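Local atomic coordinates of porin B (Pseudomonas putida, PDB entry 4GEY), a protein that forms a beta-barrel channel through the bacterial outer membrane that takes up carbohydrates, with glucose bound in its interior. Residues 97-105 with 117-128. The protein carries 2 engineered substitutions. Numbering follows the deposited sequence.
Sequences ERSGRNLSN and SSVQEVWGRGQT. With BGC (beta-D-glucopyranose), chain B; DMU (decyl-beta-D-maltopyranoside), chain N; C8E ((hydroxyethyloxy)tri(ethyloxy)octane), chain I.
Ser118 OG accepts two bonds: Asn102 ND2 reaches it across the contact at 3.0 Å, and Gln120 N closes an ST turn on it. Asn102 is the N-cap of helix 103-108; its short side chain lets OD1 turn back to accept from Ser104 N, while ND2 is left to reach Ser118. The longer, extended Gln120 brings OE1 to Leu103 N at 2.6 Å, almost straight at 171°, while Ser104 OG, also bonded to Gln115, accepts from Val119 N.

Trp123 CG lies anti to the backbone N (chi1 -179°), which lays one face of the indole against Asn102 CB, a CH-pi contact 3.8 Å from the centroid of the Trp123 five-membered ring. At the ring edge NE1 gives a weak bond to Gly100 O, which also receives a weak one from Gln127 NE2. With an alanine here the CH-pi face is gone, which would probably open a gap beside Asn102 CB and cost Gly100 O one of its two weak donors.

Farther along, extended Arg98 shares out its guanidinium: NE to Gln71, NH1 to Gly124 O (2.7 Å), NH2 to glucose O3. The sugar hydroxyls O3 and O1 donate to the carbonyls of Glu121 and Trp123, so the strand end supplies a donor and the folded-in loop acceptors, with Arg125 NE of the loop donating to glucose O6 as well, consistent with selectivity for carbohydrates.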
loop_
_atom_site.group_PDB
_atom_site.type_symbol
_atom_site.label_atom_id
_atom_site.label_comp_id
_atom_site.label_asym_id
_atom_site.label_seq_id
_atom_site.Cartn_x
_atom_site.Cartn_y
_atom_site.Cartn_z
ATOM N N GLU A 97 -0.281 -3.328 -15.817
ATOM C CA GLU A 97 -0.246 -4.781 -15.856
ATOM C C GLU A 97 0.885 -5.250 -14.958
ATOM O O GLU A 97 1.952 -4.638 -14.907
ATOM C CB GLU A 97 -0.125 -5.355 -17.271
ATOM C CG GLU A 97 1.294 -5.454 -17.803
ATOM C CD GLU A 97 1.614 -6.823 -18.390
ATOM O OE1 GLU A 97 1.412 -7.834 -17.679
ATOM O OE2 GLU A 97 2.073 -6.884 -19.558
ATOM N N ARG A 98 0.615 -6.321 -14.222
ATOM C CA ARG A 98 1.556 -6.882 -13.275
ATOM C C ARG A 98 1.813 -8.327 -13.665
ATOM O O ARG A 98 0.942 -8.974 -14.220
ATOM C CB ARG A 98 0.937 -6.846 -11.881
ATOM C CG ARG A 98 0.758 -5.459 -11.302
ATOM C CD ARG A 98 0.072 -5.553 -9.965
ATOM N NE ARG A 98 0.372 -4.421 -9.103
ATOM C CZ ARG A 98 0.232 -4.445 -7.784
ATOM N NH1 ARG A 98 -0.186 -5.553 -7.193
ATOM N NH2 ARG A 98 0.526 -3.377 -7.060
ATOM N N SER A 99 3.003 -8.835 -13.363
ATOM C CA SER A 99 3.361 -10.214 -13.687
ATOM C C SER A 99 4.219 -10.801 -12.593
ATOM O O SER A 99 4.959 -10.079 -11.923
ATOM C CB SER A 99 4.157 -10.264 -14.987
ATOM O OG SER A 99 3.336 -10.667 -16.058
ATOM N N GLY A 100 4.143 -12.114 -12.418
ATOM C CA GLY A 100 5.095 -12.786 -11.561
ATOM C C GLY A 100 4.550 -13.470 -10.332
ATOM O O GLY A 100 3.339 -13.557 -10.129
ATOM N N ARG A 101 5.473 -13.955 -9.505
ATOM C CA ARG A 101 5.148 -14.750 -8.332
ATOM C C ARG A 101 5.741 -14.142 -7.064
ATOM O O ARG A 101 6.687 -13.352 -7.129
ATOM C CB ARG A 101 5.674 -16.176 -8.514
ATOM C CG ARG A 101 4.939 -16.996 -9.559
ATOM C CD ARG A 101 5.325 -18.458 -9.459
ATOM N NE ARG A 101 6.707 -18.670 -9.876
ATOM C CZ ARG A 101 7.310 -19.855 -9.897
ATOM N NH1 ARG A 101 6.659 -20.949 -9.519
ATOM N NH2 ARG A 101 8.570 -19.942 -10.298
ATOM N N ASN A 102 5.191 -14.537 -5.916
ATOM C CA ASN A 102 5.542 -13.956 -4.622
ATOM C C ASN A 102 6.173 -14.969 -3.682
ATOM O O ASN A 102 5.547 -15.976 -3.346
ATOM C CB ASN A 102 4.291 -13.395 -3.942
ATOM C CG ASN A 102 4.617 -12.571 -2.704
ATOM O OD1 ASN A 102 5.718 -12.659 -2.152
ATOM N ND2 ASN A 102 3.665 -11.736 -2.281
ATOM N N LEU A 103 7.388 -14.668 -3.220
ATOM C CA LEU A 103 8.090 -15.488 -2.220
ATOM C C LEU A 103 7.272 -15.761 -0.956
ATOM O O LEU A 103 7.298 -16.881 -0.428
ATOM C CB LEU A 103 9.396 -14.817 -1.803
ATOM C CG LEU A 103 10.675 -15.649 -1.858
ATOM C CD1 LEU A 103 11.551 -15.360 -0.641
ATOM C CD2 LEU A 103 10.393 -17.130 -2.014
ATOM N N SER A 104 6.575 -14.730 -0.474
ATOM C CA SER A 104 5.741 -14.835 0.715
ATOM C C SER A 104 4.769 -16.019 0.650
ATOM O O SER A 104 4.564 -16.733 1.638
ATOM C CB SER A 104 4.965 -13.532 0.959
ATOM O OG SER A 104 5.775 -12.547 1.569
ATOM N N ASN A 105 4.175 -16.238 -0.514
ATOM C CA ASN A 105 3.311 -17.393 -0.672
ATOM C C ASN A 105 4.096 -18.681 -0.853
ATOM O O ASN A 105 3.809 -19.694 -0.215
ATOM C CB ASN A 105 2.383 -17.179 -1.853
ATOM C CG ASN A 105 1.452 -16.023 -1.636
ATOM O OD1 ASN A 105 0.974 -15.800 -0.519
ATOM N ND2 ASN A 105 1.200 -15.263 -2.689
ATOM N N SER A 117 1.926 -9.134 5.808
ATOM C CA SER A 117 2.739 -8.350 4.897
ATOM C C SER A 117 3.271 -9.254 3.780
ATOM O O SER A 117 2.888 -10.420 3.670
ATOM C CB SER A 117 3.897 -7.676 5.645
ATOM O OG SER A 117 4.600 -6.769 4.806
ATOM N N SER A 118 4.154 -8.708 2.954
ATOM C CA SER A 118 4.605 -9.374 1.744
ATOM C C SER A 118 5.987 -8.856 1.403
ATOM O O SER A 118 6.258 -7.654 1.520
ATOM C CB SER A 118 3.644 -9.083 0.589
ATOM O OG SER A 118 4.269 -9.318 -0.659
ATOM N N VAL A 119 6.868 -9.754 0.980
ATOM C CA VAL A 119 8.251 -9.376 0.719
ATOM C C VAL A 119 8.428 -8.833 -0.688
ATOM O O VAL A 119 9.533 -8.475 -1.093
ATOM C CB VAL A 119 9.211 -10.550 0.955
ATOM C CG1 VAL A 119 9.084 -11.008 2.377
ATOM C CG2 VAL A 119 8.908 -11.698 -0.002
ATOM N N GLN A 120 7.329 -8.774 -1.430
ATOM C CA GLN A 120 7.355 -8.184 -2.758
ATOM C C GLN A 120 6.099 -7.345 -2.944
ATOM O O GLN A 120 5.132 -7.812 -3.557
ATOM C CB GLN A 120 7.439 -9.266 -3.839
ATOM C CG GLN A 120 8.762 -9.981 -3.895
ATOM C CD GLN A 120 8.676 -11.341 -4.600
ATOM O OE1 GLN A 120 8.477 -12.381 -3.952
ATOM N NE2 GLN A 120 8.834 -11.337 -5.926
ATOM N N GLU A 121 6.122 -6.113 -2.426
ATOM C CA GLU A 121 4.933 -5.245 -2.420
ATOM C C GLU A 121 4.272 -5.152 -3.786
ATOM O O GLU A 121 3.073 -4.991 -3.884
ATOM C CB GLU A 121 5.260 -3.823 -1.928
ATOM C CG GLU A 121 6.230 -3.011 -2.816
ATOM C CD GLU A 121 5.544 -2.280 -3.970
ATOM O OE1 GLU A 121 6.245 -1.733 -4.852
ATOM O OE2 GLU A 121 4.299 -2.216 -3.989
ATOM N N VAL A 122 5.043 -5.240 -4.855
ATOM C CA VAL A 122 4.443 -4.994 -6.148
ATOM C C VAL A 122 3.525 -6.143 -6.614
ATOM O O VAL A 122 2.733 -5.969 -7.543
ATOM C CB VAL A 122 5.497 -4.650 -7.193
ATOM C CG1 VAL A 122 6.113 -5.926 -7.760
ATOM C CG2 VAL A 122 4.876 -3.801 -8.268
ATOM N N TRP A 123 3.624 -7.306 -5.962
ATOM C CA TRP A 123 2.782 -8.450 -6.310
ATOM C C TRP A 123 1.369 -8.352 -5.720
ATOM O O TRP A 123 1.194 -8.003 -4.548
ATOM C CB TRP A 123 3.395 -9.757 -5.822
ATOM C CG TRP A 123 2.559 -10.962 -6.201
ATOM C CD1 TRP A 123 2.686 -11.722 -7.330
ATOM C CD2 TRP A 123 1.470 -11.542 -5.463
ATOM N NE1 TRP A 123 1.754 -12.729 -7.343
ATOM C CE2 TRP A 123 0.993 -12.643 -6.209
ATOM C CE3 TRP A 123 0.848 -11.237 -4.248
ATOM C CZ2 TRP A 123 -0.071 -13.437 -5.782
ATOM C CZ3 TRP A 123 -0.215 -12.036 -3.826
ATOM C CH2 TRP A 123 -0.657 -13.116 -4.585
ATOM N N GLY A 124 0.364 -8.706 -6.514
ATOM C CA GLY A 124 -0.956 -8.888 -5.950
ATOM C C GLY A 124 -2.087 -8.327 -6.786
ATOM O O GLY A 124 -1.858 -7.560 -7.719
ATOM N N ARG A 125 -3.304 -8.739 -6.437
ATOM C CA ARG A 125 -4.533 -8.277 -7.066
ATOM C C ARG A 125 -4.736 -8.813 -8.462
ATOM O O ARG A 125 -5.409 -8.176 -9.267
ATOM C CB ARG A 125 -4.663 -6.742 -7.063
ATOM C CG ARG A 125 -4.519 -6.097 -5.686
ATOM C CD ARG A 125 -5.445 -6.723 -4.658
ATOM N NE ARG A 125 -5.720 -5.792 -3.574
ATOM C CZ ARG A 125 -6.568 -6.030 -2.581
ATOM N NH1 ARG A 125 -7.226 -7.181 -2.530
ATOM N NH2 ARG A 125 -6.758 -5.112 -1.635
ATOM N N GLY A 126 -4.145 -9.971 -8.756
ATOM C CA GLY A 126 -4.545 -10.710 -9.937
ATOM C C GLY A 126 -3.540 -10.883 -11.057
ATOM O O GLY A 126 -3.794 -11.670 -11.969
ATOM N N GLN A 127 -2.420 -10.162 -11.004
ATOM C CA GLN A 127 -1.364 -10.281 -12.025
ATOM C C GLN A 127 -1.873 -10.132 -13.470
ATOM O O GLN A 127 -1.458 -10.869 -14.354
ATOM C CB GLN A 127 -0.583 -11.602 -11.873
ATOM C CG GLN A 127 -0.045 -11.880 -10.462
ATOM C CD GLN A 127 0.715 -10.701 -9.877
ATOM O OE1 GLN A 127 0.120 -9.825 -9.218
ATOM N NE2 GLN A 127 2.038 -10.656 -10.126
ATOM N N THR A 128 -2.768 -9.177 -13.697
ATOM C CA THR A 128 -3.310 -8.923 -15.032
ATOM C C THR A 128 -3.337 -7.430 -15.359
ATOM O O THR A 128 -2.631 -6.622 -14.733
ATOM C CB THR A 128 -4.761 -9.423 -15.173
ATOM O OG1 THR A 128 -5.209 -9.969 -13.926
ATOM C CG2 THR A 128 -4.873 -10.467 -16.264
HETATM C C2 BGC B . 0.055 -5.024 -3.980
HETATM C C3 BGC B . 0.402 -3.706 -3.667
HETATM C C4 BGC B . -0.767 -2.835 -3.575
HETATM C C5 BGC B . -1.844 -3.353 -2.574
HETATM C C6 BGC B . -3.039 -2.712 -2.627
HETATM C C1 BGC B . -0.805 -5.613 -2.987
HETATM O O1 BGC B . -1.105 -6.904 -3.382
HETATM O O2 BGC B . 1.280 -5.819 -4.096
HETATM O O3 BGC B . 1.339 -3.216 -4.687
HETATM O O4 BGC B . -0.339 -1.546 -3.238
HETATM O O5 BGC B . -2.026 -4.837 -2.881
HETATM O O6 BGC B . -3.940 -3.017 -3.638
HETATM C C1 DMU N . 12.444 -17.602 -12.514
HETATM C C2 DMU N . 11.751 -18.866 -12.458
HETATM C C3 DMU N . 12.373 -19.949 -11.661
HETATM C C4 DMU N . 13.030 -19.490 -10.333
HETATM O O5 DMU N . 13.619 -18.074 -10.473
HETATM C C6 DMU N . 12.877 -17.100 -11.230
HETATM O O7 DMU N . 11.394 -20.971 -11.347
HETATM O O16 DMU N . 13.731 -15.969 -11.401
HETATM C C18 DMU N . 13.633 -14.846 -10.545
HETATM C C19 DMU N . 14.768 -13.804 -10.682
HETATM C C22 DMU N . 14.920 -13.086 -12.059
HETATM C C25 DMU N . 15.864 -11.888 -12.101
HETATM C C28 DMU N . 15.299 -10.483 -12.165
HETATM C C31 DMU N . 16.241 -9.320 -11.923
HETATM O O49 DMU N . 11.575 -16.569 -13.138
HETATM O O55 DMU N . 11.467 -19.330 -13.826
HETATM C C57 DMU N . 14.043 -20.309 -9.964
HETATM O O61 DMU N . 14.735 -19.996 -8.802
HETATM C C5 DMU N . 10.509 -23.135 -11.307
HETATM C C7 DMU N . 10.454 -23.288 -9.887
HETATM C C8 DMU N . 11.641 -23.945 -9.283
HETATM C C9 DMU N . 13.040 -23.662 -9.954
HETATM O O1 DMU N . 12.908 -22.816 -11.251
HETATM C C10 DMU N . 11.627 -22.302 -11.740
HETATM O O2 DMU N . 11.713 -23.648 -7.911
HETATM O O3 DMU N . 9.241 -22.591 -11.832
HETATM O O4 DMU N . 9.254 -24.056 -9.593
HETATM C C11 DMU N . 13.689 -24.787 -10.217
HETATM O O6 DMU N . 14.033 -25.590 -9.146
HETATM C C2 C8E I . 5.621 -8.947 -18.725
HETATM C C3 C8E I . 6.567 -9.598 -17.718
HETATM C C4 C8E I . 7.560 -10.554 -18.383
HETATM C C5 C8E I . 8.982 -10.311 -17.873
HETATM C C6 C8E I . 9.759 -9.374 -18.794
HETATM C C7 C8E I . 10.420 -8.230 -18.023
HETATM C C8 C8E I . 11.148 -7.264 -18.959
HETATM O O9 C8E I . 11.120 -5.927 -18.486
HETATM C C10 C8E I . 12.342 -5.461 -17.932
HETATM C C11 C8E I . 12.306 -3.932 -17.782
HETATM O O12 C8E I . 13.427 -3.419 -17.070
HETATM C C13 C8E I . 13.605 -2.016 -17.213
HETATM C C14 C8E I . 15.043 -1.582 -16.915
#